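Local coordinates for protein restriction endonuclease AspBHI (Azoarcus sp., PDB 4OC8) that probably cleaves DNA carrying modified bases, acting as a modification-dependent restriction endonuclease that assembles into a tetramer, at residues A301-C306 with G331-T336; S337-Q342 with L356-D361; P55-L60 with V119-V124; R182-A187 with G195-A200. All coordinates share one frame; numbering follows the deposited sequence.

The four contacts form two pairs, one in each half of the chain. Contacts 3 and 4 come first in the sequence, in the N-terminal AspBHI module; their centres are about 12 Å apart, and they meet where W184 of helix 182-189 packs on P121 and V185 on L57 and L123. Contacts 1 and 2 follow, in the endonuclease module, with centres about 10 Å apart; they share the five-stranded sheet, strand 330-335 being joined on one edge to 294-305 and on the other to 354-357. The centres of contacts 1 and 3 lie about 43 Å apart. Such separation suits a protein that probably reads DNA with one module and cuts it with another.

Contact 1: A301-C306 with G331-T336; sequences ALEAKC and GVLVTT
Strands 301-305 and 331-335 run parallel, their axes approaching to 4.7 Å at 14°, in a register that pairs A301 with G331 and K305 with T335. E303 uses both of its backbone groups on this neighbour: its N donates to V332 O, and its O accepts from V334 N, each at 2.9 Å. At the end of the pairing T335 adds a side-chain bond. Its OG1, anti to the backbone N (chi1 169°), reaches K305 O at 3.2 Å in the carbonyl plane, and the same hydroxyl is bonded to S337 N. A valine here lacks the hydroxyl that serves K305 O and S337 N, and would probably leave the chain less firmly held where the strand ends.

E303 and L333 lie side by side on one face, E303 CG 4.0 Å from L333 CD1, so the aliphatic part of the acid packs while its chain bends at chi2 (77°). That bend carries OE1 to R320 and R324 of helix 315-324, which would probably keep the buried carboxylate ionised. K305, on the same face, folds its chain through three successive bends and touches E317 of that helix. On the opposite face L302 CD1 crosses obliquely to V332 CB at 4.0 Å; beside it, the small A304 suits close packing against F252 and A256 of helix 251-263. The two strands and helix 315-324 form a parallel beta-alpha-beta unit, and the sequence E303-A304-K305 fits the (D/E)xK half of the signature of the PD-(D/E)XK nuclease fold, to which this family belongs.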
# COMPACT_ATOMS: atom_id res chain seq x y z
N ALA A 301 1.97 -13.87 -1.91
CA ALA A 301 1.76 -15.22 -1.39
C ALA A 301 1.67 -15.18 0.13
O ALA A 301 2.45 -14.50 0.78
CB ALA A 301 2.88 -16.14 -1.83
N LEU A 302 0.70 -15.91 0.68
CA LEU A 302 0.51 -15.96 2.12
C LEU A 302 1.05 -17.27 2.69
O LEU A 302 0.91 -18.33 2.09
CB LEU A 302 -0.97 -15.81 2.46
CG LEU A 302 -1.36 -15.80 3.94
CD1 LEU A 302 -0.67 -14.66 4.66
CD2 LEU A 302 -2.87 -15.69 4.09
N GLU A 303 1.69 -17.19 3.85
CA GLU A 303 2.19 -18.37 4.55
C GLU A 303 1.87 -18.20 6.02
O GLU A 303 2.25 -17.21 6.63
CB GLU A 303 3.69 -18.54 4.35
CG GLU A 303 4.29 -19.74 5.08
CD GLU A 303 4.01 -21.07 4.38
OE1 GLU A 303 4.05 -21.11 3.13
OE2 GLU A 303 3.76 -22.07 5.08
N ALA A 304 1.17 -19.17 6.59
CA ALA A 304 0.74 -19.06 7.98
C ALA A 304 1.24 -20.23 8.81
O ALA A 304 0.90 -21.38 8.55
CB ALA A 304 -0.76 -18.95 8.07
N LYS A 305 2.05 -19.93 9.82
CA LYS A 305 2.63 -20.96 10.66
C LYS A 305 2.15 -20.83 12.10
O LYS A 305 2.61 -19.96 12.84
CB LYS A 305 4.16 -20.89 10.62
CG LYS A 305 4.76 -21.04 9.22
CD LYS A 305 4.31 -22.33 8.54
CE LYS A 305 4.79 -23.57 9.29
NZ LYS A 305 4.40 -24.82 8.58
N CYS A 306 1.22 -21.70 12.48
CA CYS A 306 0.70 -21.71 13.84
C CYS A 306 1.64 -22.49 14.77
O CYS A 306 1.53 -23.70 14.89
CB CYS A 306 -0.69 -22.35 13.86
SG CYS A 306 -1.73 -21.81 15.22
N GLY A 331 5.54 -11.55 -0.41
CA GLY A 331 4.94 -12.56 0.44
C GLY A 331 4.72 -12.08 1.86
O GLY A 331 5.48 -11.25 2.37
N VAL A 332 3.67 -12.58 2.50
CA VAL A 332 3.40 -12.30 3.91
C VAL A 332 3.49 -13.59 4.71
O VAL A 332 2.93 -14.61 4.32
CB VAL A 332 1.99 -11.70 4.13
CG1 VAL A 332 1.84 -11.21 5.56
CG2 VAL A 332 1.72 -10.58 3.16
N LEU A 333 4.21 -13.55 5.82
CA LEU A 333 4.33 -14.70 6.70
C LEU A 333 3.76 -14.35 8.06
O LEU A 333 4.35 -13.56 8.80
CB LEU A 333 5.79 -15.13 6.86
CG LEU A 333 6.02 -16.27 7.84
CD1 LEU A 333 6.76 -17.41 7.17
CD2 LEU A 333 6.79 -15.79 9.06
N VAL A 334 2.62 -14.93 8.38
CA VAL A 334 2.00 -14.73 9.69
C VAL A 334 2.32 -15.91 10.60
O VAL A 334 2.20 -17.06 10.20
CB VAL A 334 0.48 -14.56 9.56
CG1 VAL A 334 -0.16 -14.39 10.93
CG2 VAL A 334 0.15 -13.38 8.66
N THR A 335 2.74 -15.62 11.82
CA THR A 335 3.07 -16.68 12.77
C THR A 335 2.76 -16.28 14.20
O THR A 335 2.98 -15.14 14.60
CB THR A 335 4.55 -17.09 12.67
OG1 THR A 335 4.87 -17.94 13.78
CG2 THR A 335 5.44 -15.86 12.71
N THR A 336 2.25 -17.24 14.97
CA THR A 336 1.99 -17.03 16.39
C THR A 336 3.26 -17.24 17.21
O THR A 336 3.22 -17.27 18.44
CB THR A 336 0.88 -17.96 16.90
OG1 THR A 336 1.04 -19.27 16.33
CG2 THR A 336 -0.49 -17.41 16.53

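Contact 2: S337-Q342 with L356-D361; sequences SYVDRQ and LTTAQD
D361 OD2 is gripped by two donors, the backbone N of T358 and the guanidinium of R222. The bond from T358 N is 3.2 Å long to D361 OD2 and fairly straight at 164°, though the donor comes from above the carboxylate plane. T358 is the N-cap of helix 359-368, so an acid three residues on reaches back to a peptide N-H at the helix start, where a negative charge would probably also be eased by the helix dipole. T358 makes no capping bond in return: its OG1, between the backbone N and the carbonyl carbon (chi1 67°), goes to Q227 O instead.

That torsion leaves T358 CG2 anti to the carbonyl carbon, loosely beside V339, while T358 CB sits 3.5 Å from S337 O. The same carbonyl receives a weak bond from A359 N, 3.3 Å from S337 O, the one hydrogen bond directly joining the two segments. Next to this, V339 CG2 meets L356 CD2 at 4.1 Å, the two side chains crossing at about a right angle. Branched aliphatic groups suit this spot because L333 of the adjoining strand touches both. Q227 ties the segments together a second time, its OE1 taking the N-H of V339. D340 in turn N-caps helix 341-349 through A343 N, and T357 packs on A294 of a second subunit.

Two chain segments thus leave neighbouring parallel strands and lead into helices, 359-368 packing on the T357 face and V339 lying on the L333 face, at the C-terminal ends of parallel strands in the PD-(D/E)XK nuclease fold.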
# COMPACT_ATOMS: atom_id res chain seq x y z
N SER A 337 4.39 -17.39 16.52
CA SER A 337 5.68 -17.51 17.18
C SER A 337 6.65 -16.48 16.62
O SER A 337 6.22 -15.45 16.10
CB SER A 337 6.24 -18.91 16.97
OG SER A 337 7.56 -19.02 17.48
N TYR A 338 7.94 -16.75 16.74
CA TYR A 338 8.97 -15.85 16.22
C TYR A 338 9.79 -16.50 15.11
O TYR A 338 9.80 -17.72 14.97
CB TYR A 338 9.90 -15.41 17.35
CG TYR A 338 10.93 -16.45 17.74
CD1 TYR A 338 10.57 -17.57 18.48
CD2 TYR A 338 12.26 -16.30 17.38
CE1 TYR A 338 11.51 -18.52 18.84
CE2 TYR A 338 13.21 -17.24 17.74
CZ TYR A 338 12.83 -18.35 18.47
OH TYR A 338 13.77 -19.29 18.82
N VAL A 339 10.47 -15.67 14.33
CA VAL A 339 11.38 -16.14 13.30
C VAL A 339 12.82 -16.07 13.82
O VAL A 339 13.25 -15.03 14.31
CB VAL A 339 11.28 -15.28 12.03
CG1 VAL A 339 12.26 -15.76 10.98
CG2 VAL A 339 9.86 -15.30 11.50
N ASP A 340 13.55 -17.18 13.73
CA ASP A 340 14.90 -17.24 14.32
C ASP A 340 15.91 -16.34 13.62
O ASP A 340 15.63 -15.78 12.56
CB ASP A 340 15.42 -18.69 14.43
CG ASP A 340 15.78 -19.31 13.08
OD1 ASP A 340 15.93 -18.60 12.06
OD2 ASP A 340 15.93 -20.56 13.04
N ARG A 341 17.10 -16.25 14.22
CA ARG A 341 18.16 -15.38 13.72
C ARG A 341 18.57 -15.68 12.27
O ARG A 341 18.57 -14.78 11.44
CB ARG A 341 19.38 -15.45 14.65
CG ARG A 341 20.51 -14.48 14.30
CD ARG A 341 20.01 -13.04 14.22
NE ARG A 341 19.47 -12.56 15.49
CZ ARG A 341 20.14 -11.80 16.35
NH1 ARG A 341 21.38 -11.42 16.07
NH2 ARG A 341 19.57 -11.41 17.48
N GLN A 342 18.89 -16.94 11.98
CA GLN A 342 19.34 -17.31 10.64
C GLN A 342 18.35 -16.93 9.54
O GLN A 342 18.74 -16.35 8.52
CB GLN A 342 19.66 -18.81 10.58
CG GLN A 342 20.27 -19.26 9.25
CD GLN A 342 20.51 -20.76 9.19
OE1 GLN A 342 20.22 -21.49 10.14
NE2 GLN A 342 21.05 -21.22 8.06
N LEU A 356 7.28 -10.13 7.70
CA LEU A 356 7.30 -11.08 8.81
C LEU A 356 6.42 -10.61 9.96
O LEU A 356 6.82 -9.79 10.78
CB LEU A 356 8.74 -11.30 9.31
CG LEU A 356 9.75 -11.87 8.31
CD1 LEU A 356 11.15 -11.82 8.89
CD2 LEU A 356 9.38 -13.30 7.93
N THR A 357 5.20 -11.15 10.01
CA THR A 357 4.26 -10.83 11.06
C THR A 357 4.38 -11.84 12.19
O THR A 357 3.90 -12.97 12.07
CB THR A 357 2.82 -10.85 10.53
OG1 THR A 357 2.76 -10.18 9.27
CG2 THR A 357 1.87 -10.18 11.51
N THR A 358 5.02 -11.44 13.28
CA THR A 358 5.23 -12.32 14.42
C THR A 358 4.16 -12.12 15.49
O THR A 358 3.20 -11.37 15.28
CB THR A 358 6.62 -12.11 15.03
OG1 THR A 358 6.70 -10.81 15.63
CG2 THR A 358 7.68 -12.24 13.95
N ALA A 359 4.34 -12.78 16.63
CA ALA A 359 3.33 -12.78 17.69
C ALA A 359 3.00 -11.38 18.21
O ALA A 359 1.83 -11.03 18.39
CB ALA A 359 3.76 -13.69 18.82
N GLN A 360 4.04 -10.58 18.46
CA GLN A 360 3.85 -9.21 18.92
C GLN A 360 3.02 -8.43 17.90
O GLN A 360 2.13 -7.65 18.26
CB GLN A 360 5.21 -8.53 19.15
CG GLN A 360 5.11 -7.11 19.65
CD GLN A 360 4.20 -6.97 20.86
OE1 GLN A 360 4.30 -7.74 21.81
NE2 GLN A 360 3.30 -6.00 20.82
N ASP A 361 3.31 -8.65 16.63
CA ASP A 361 2.59 -7.99 15.55
C ASP A 361 1.12 -8.38 15.55
O ASP A 361 0.24 -7.54 15.35
CB ASP A 361 3.25 -8.28 14.21
CG ASP A 361 4.66 -7.71 14.11
OD1 ASP A 361 4.90 -6.64 14.71
OD2 ASP A 361 5.52 -8.32 13.45

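Contact 3: P55-L60 with V119-V124; sequences PTLLVL and VPPILV
From L57 the CB bond leaves the backbone pointing away from segment 119-124, but the torsion that sets CG anti to the backbone N (chi1 -169°) turns the chain back. CG comes beside the carbonyl oxygen of P121, CD1 lies across the P121 ring, 3.7 Å from its CB, and CD2 ends 4.2 Å from L123 CD1. V185 of helix 182-189 closes over both L57 and L123. An alanine here lacks the two methyls that touch P121, L123 and V185, which would probably weaken the packing of the strands on helix 182-189.

P120 and P121, which have no N-H to offer, precede the regular strand and work through their rings. P120 points toward the partner, its CG 3.9 Å from P55 CG, and P121 contributes its carbonyl: L58 N donates to P121 O at 2.9 Å, nearly straight at 168°. Regular parallel pairing follows, with L123 N bonded to L58 O at 2.8 Å and L60 N to L123 O. On the face carrying L58, L60 and I122, the last two lie side by side, L60 CD1 reaching I122 CG2 at 3.8 Å, while L58 packs on I107 of helix 100-113. Leucine and isoleucine suit a sheet covered in this way on both faces, one helix on each.

This is a parallel pair within a sheet otherwise built largely of antiparallel neighbours, consistent with the SRA-like fold of the PUA clan expected for the N-terminal module.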
# COMPACT_ATOMS: atom_id res chain seq x y z
N PRO A 55 -1.85 30.62 22.96
CA PRO A 55 -0.60 29.98 23.39
C PRO A 55 0.59 30.43 22.54
O PRO A 55 0.48 30.54 21.32
CB PRO A 55 -0.89 28.49 23.16
CG PRO A 55 -1.90 28.47 22.07
CD PRO A 55 -2.76 29.69 22.27
N THR A 56 1.71 30.70 23.19
CA THR A 56 2.91 31.16 22.49
C THR A 56 3.77 29.99 22.04
O THR A 56 4.46 30.06 21.01
CB THR A 56 3.74 32.10 23.38
OG1 THR A 56 4.26 31.38 24.50
CG2 THR A 56 2.87 33.25 23.87
N LEU A 57 3.73 28.91 22.81
CA LEU A 57 4.52 27.72 22.53
C LEU A 57 3.83 26.49 23.11
O LEU A 57 3.27 26.55 24.20
CB LEU A 57 5.90 27.88 23.16
CG LEU A 57 6.94 26.85 22.75
CD1 LEU A 57 7.81 27.40 21.64
CD2 LEU A 57 7.78 26.46 23.95
N LEU A 58 3.87 25.37 22.39
CA LEU A 58 3.22 24.14 22.86
C LEU A 58 4.17 22.94 22.90
O LEU A 58 4.77 22.57 21.90
CB LEU A 58 1.99 23.82 22.02
CG LEU A 58 1.29 22.50 22.36
CD1 LEU A 58 0.91 22.45 23.82
CD2 LEU A 58 0.06 22.26 21.49
N VAL A 59 4.27 22.31 24.08
CA VAL A 59 5.10 21.13 24.26
C VAL A 59 4.25 19.86 24.44
O VAL A 59 3.49 19.75 25.39
CB VAL A 59 6.02 21.28 25.48
CG1 VAL A 59 6.77 19.99 25.75
CG2 VAL A 59 6.99 22.41 25.27
N LEU A 60 4.39 18.90 23.52
CA LEU A 60 3.66 17.64 23.61
C LEU A 60 4.59 16.51 24.01
O LEU A 60 5.61 16.27 23.35
CB LEU A 60 3.00 17.30 22.28
CG LEU A 60 2.00 18.31 21.72
CD1 LEU A 60 1.46 17.85 20.38
CD2 LEU A 60 0.88 18.55 22.71
N VAL A 119 -0.50 30.02 15.30
CA VAL A 119 -0.09 28.67 15.67
C VAL A 119 1.27 28.69 16.37
O VAL A 119 2.26 29.17 15.82
CB VAL A 119 -0.03 27.75 14.45
CG1 VAL A 119 0.43 26.36 14.86
CG2 VAL A 119 -1.39 27.68 13.78
N PRO A 120 1.31 28.17 17.60
CA PRO A 120 2.57 28.13 18.36
C PRO A 120 3.44 26.99 17.88
O PRO A 120 2.92 25.98 17.41
CB PRO A 120 2.09 27.85 19.78
CG PRO A 120 0.84 27.07 19.61
CD PRO A 120 0.18 27.63 18.37
N PRO A 121 4.77 27.15 17.99
CA PRO A 121 5.70 26.05 17.72
C PRO A 121 5.38 24.85 18.59
O PRO A 121 5.24 24.97 19.81
CB PRO A 121 7.05 26.64 18.11
CG PRO A 121 6.90 28.10 17.90
CD PRO A 121 5.47 28.41 18.28
N ILE A 122 5.24 23.68 17.96
CA ILE A 122 4.96 22.45 18.68
C ILE A 122 6.24 21.66 18.87
O ILE A 122 6.86 21.22 17.91
CB ILE A 122 3.93 21.60 17.91
CG1 ILE A 122 2.58 22.31 17.87
CG2 ILE A 122 3.79 20.23 18.56
CD1 ILE A 122 2.15 22.73 16.48
N LEU A 123 6.64 21.50 20.13
CA LEU A 123 7.85 20.73 20.45
C LEU A 123 7.49 19.35 20.98
O LEU A 123 6.93 19.22 22.06
CB LEU A 123 8.69 21.47 21.49
CG LEU A 123 9.21 22.87 21.14
CD1 LEU A 123 10.04 23.40 22.27
CD2 LEU A 123 10.03 22.83 19.86
N VAL A 124 7.83 18.32 20.20
CA VAL A 124 7.52 16.94 20.56
C VAL A 124 8.62 16.29 21.41
O VAL A 124 9.80 16.35 21.06
CB VAL A 124 7.30 16.09 19.30
CG1 VAL A 124 6.89 14.68 19.66
CG2 VAL A 124 6.27 16.74 18.39

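Contact 4: R182-A187 with G195-A200; sequences RAWVHA and GLAPVA. With PO4 (phosphate ion), chain G.
The tight part of this contact is the indole of W184, and the loose part is the solvent side, where A183 and L196 meet. W184 holds CG anti to the backbone N (chi1 -179°), swinging the flat ring out from helix 182-189 so that one face lies against the chain leading into helix 199-207. Over the five-membered ring stands A197 CA, 3.7 Å from its centroid. P198 CD sits above the six-membered ring, 3.8 Å from that centroid and only 7° off the normal. Both are CH-pi contacts, and carbons next to a peptide nitrogen, with polarised C-H bonds, suit the electron-rich face. W201 meets the indole edge-to-face, and P121 also touches it.

On the solvent side, L196 CB comes to 3.9 Å from W184 CB, and L196 CD2 touches the methyl of A183, a small residue that lets the leucine lie close to the helix.

Around the helix from this packing, H186 ND1 makes weak hydrogen bonds to phosphate O4 at 3.2 Å and to O3 at 3.5 Å; R49 holds the same ion, which probably came from the crystallisation liquor. H186 NE2 is bonded to L37 O, so with acceptors at both nitrogens the imidazole is probably protonated. No hydrogen bond crosses between the segments, which implies that CH-pi contacts and apolar packing hold them together, while the helix side bearing H186 is likely to have a positive character.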
# COMPACT_ATOMS: atom_id res chain seq x y z
N ARG A 182 17.50 27.20 21.34
CA ARG A 182 16.75 27.48 22.56
C ARG A 182 16.49 28.98 22.72
O ARG A 182 15.52 29.37 23.38
CB ARG A 182 17.44 26.90 23.80
CG ARG A 182 18.76 27.56 24.18
CD ARG A 182 19.19 27.13 25.58
NE ARG A 182 18.52 27.90 26.62
CZ ARG A 182 17.99 27.38 27.72
NH1 ARG A 182 18.05 26.07 27.93
NH2 ARG A 182 17.41 28.16 28.62
N ALA A 183 17.34 29.80 22.12
CA ALA A 183 17.12 31.24 22.07
C ALA A 183 15.77 31.55 21.42
O ALA A 183 14.99 32.36 21.93
CB ALA A 183 18.23 31.92 21.31
N TRP A 184 15.49 30.89 20.29
CA TRP A 184 14.23 31.07 19.57
C TRP A 184 13.06 30.57 20.39
O TRP A 184 12.01 31.22 20.46
CB TRP A 184 14.26 30.33 18.24
CG TRP A 184 13.01 30.49 17.43
CD1 TRP A 184 12.53 31.65 16.89
CD2 TRP A 184 12.09 29.46 17.05
NE1 TRP A 184 11.36 31.41 16.20
CE2 TRP A 184 11.07 30.07 16.29
CE3 TRP A 184 12.02 28.08 17.28
CZ2 TRP A 184 10.00 29.35 15.76
CZ3 TRP A 184 10.96 27.37 16.76
CH2 TRP A 184 9.96 28.00 16.00
N VAL A 185 13.24 29.40 21.01
CA VAL A 185 12.20 28.79 21.82
C VAL A 185 11.78 29.72 22.95
O VAL A 185 10.60 30.03 23.10
CB VAL A 185 12.64 27.44 22.39
CG1 VAL A 185 11.61 26.91 23.36
CG2 VAL A 185 12.88 26.45 21.27
N HIS A 186 12.76 30.19 23.72
CA HIS A 186 12.48 31.08 24.84
C HIS A 186 11.99 32.46 24.42
O HIS A 186 11.18 33.07 25.10
CB HIS A 186 13.71 31.18 25.75
CG HIS A 186 13.99 29.93 26.52
ND1 HIS A 186 13.69 29.79 27.86
CD2 HIS A 186 14.55 28.76 26.14
CE1 HIS A 186 14.05 28.59 28.27
NE2 HIS A 186 14.57 27.94 27.24
N ALA A 187 12.48 32.95 23.28
CA ALA A 187 12.01 34.23 22.75
C ALA A 187 10.53 34.18 22.37
O ALA A 187 9.73 34.99 22.83
CB ALA A 187 12.85 34.66 21.57
N GLY A 195 13.90 36.24 14.64
CA GLY A 195 14.41 35.92 13.32
C GLY A 195 15.32 34.71 13.37
O GLY A 195 16.04 34.42 12.42
N LEU A 196 15.28 34.00 14.50
CA LEU A 196 16.05 32.76 14.64
C LEU A 196 15.20 31.54 14.29
O LEU A 196 15.59 30.41 14.58
CB LEU A 196 16.61 32.62 16.06
CG LEU A 196 17.86 33.44 16.41
CD1 LEU A 196 17.50 34.88 16.72
CD2 LEU A 196 18.62 32.80 17.57
N ALA A 197 14.04 31.78 13.68
CA ALA A 197 13.16 30.70 13.27
C ALA A 197 13.82 29.82 12.22
O ALA A 197 14.41 30.33 11.26
CB ALA A 197 11.85 31.26 12.73
N PRO A 198 13.75 28.49 12.40
CA PRO A 198 14.26 27.54 11.41
C PRO A 198 13.62 27.78 10.04
O PRO A 198 12.49 28.27 9.97
CB PRO A 198 13.82 26.19 11.97
CG PRO A 198 13.81 26.41 13.44
CD PRO A 198 13.31 27.82 13.63
N VAL A 199 14.35 27.46 8.98
CA VAL A 199 13.90 27.76 7.63
C VAL A 199 12.59 27.04 7.32
O VAL A 199 11.69 27.63 6.73
CB VAL A 199 14.96 27.36 6.57
CG1 VAL A 199 14.53 27.82 5.20
CG2 VAL A 199 16.31 27.94 6.93
N ALA A 200 12.49 25.78 7.72
CA ALA A 200 11.29 24.99 7.48
C ALA A 200 10.06 25.62 8.14
O ALA A 200 8.95 25.60 7.59
CB ALA A 200 11.49 23.55 7.96
P PO4 G . 12.37 32.47 29.90
O1 PO4 G . 11.67 33.60 30.61
O2 PO4 G . 13.83 32.81 29.68
O3 PO4 G . 12.28 31.21 30.73
O4 PO4 G . 11.70 32.24 28.56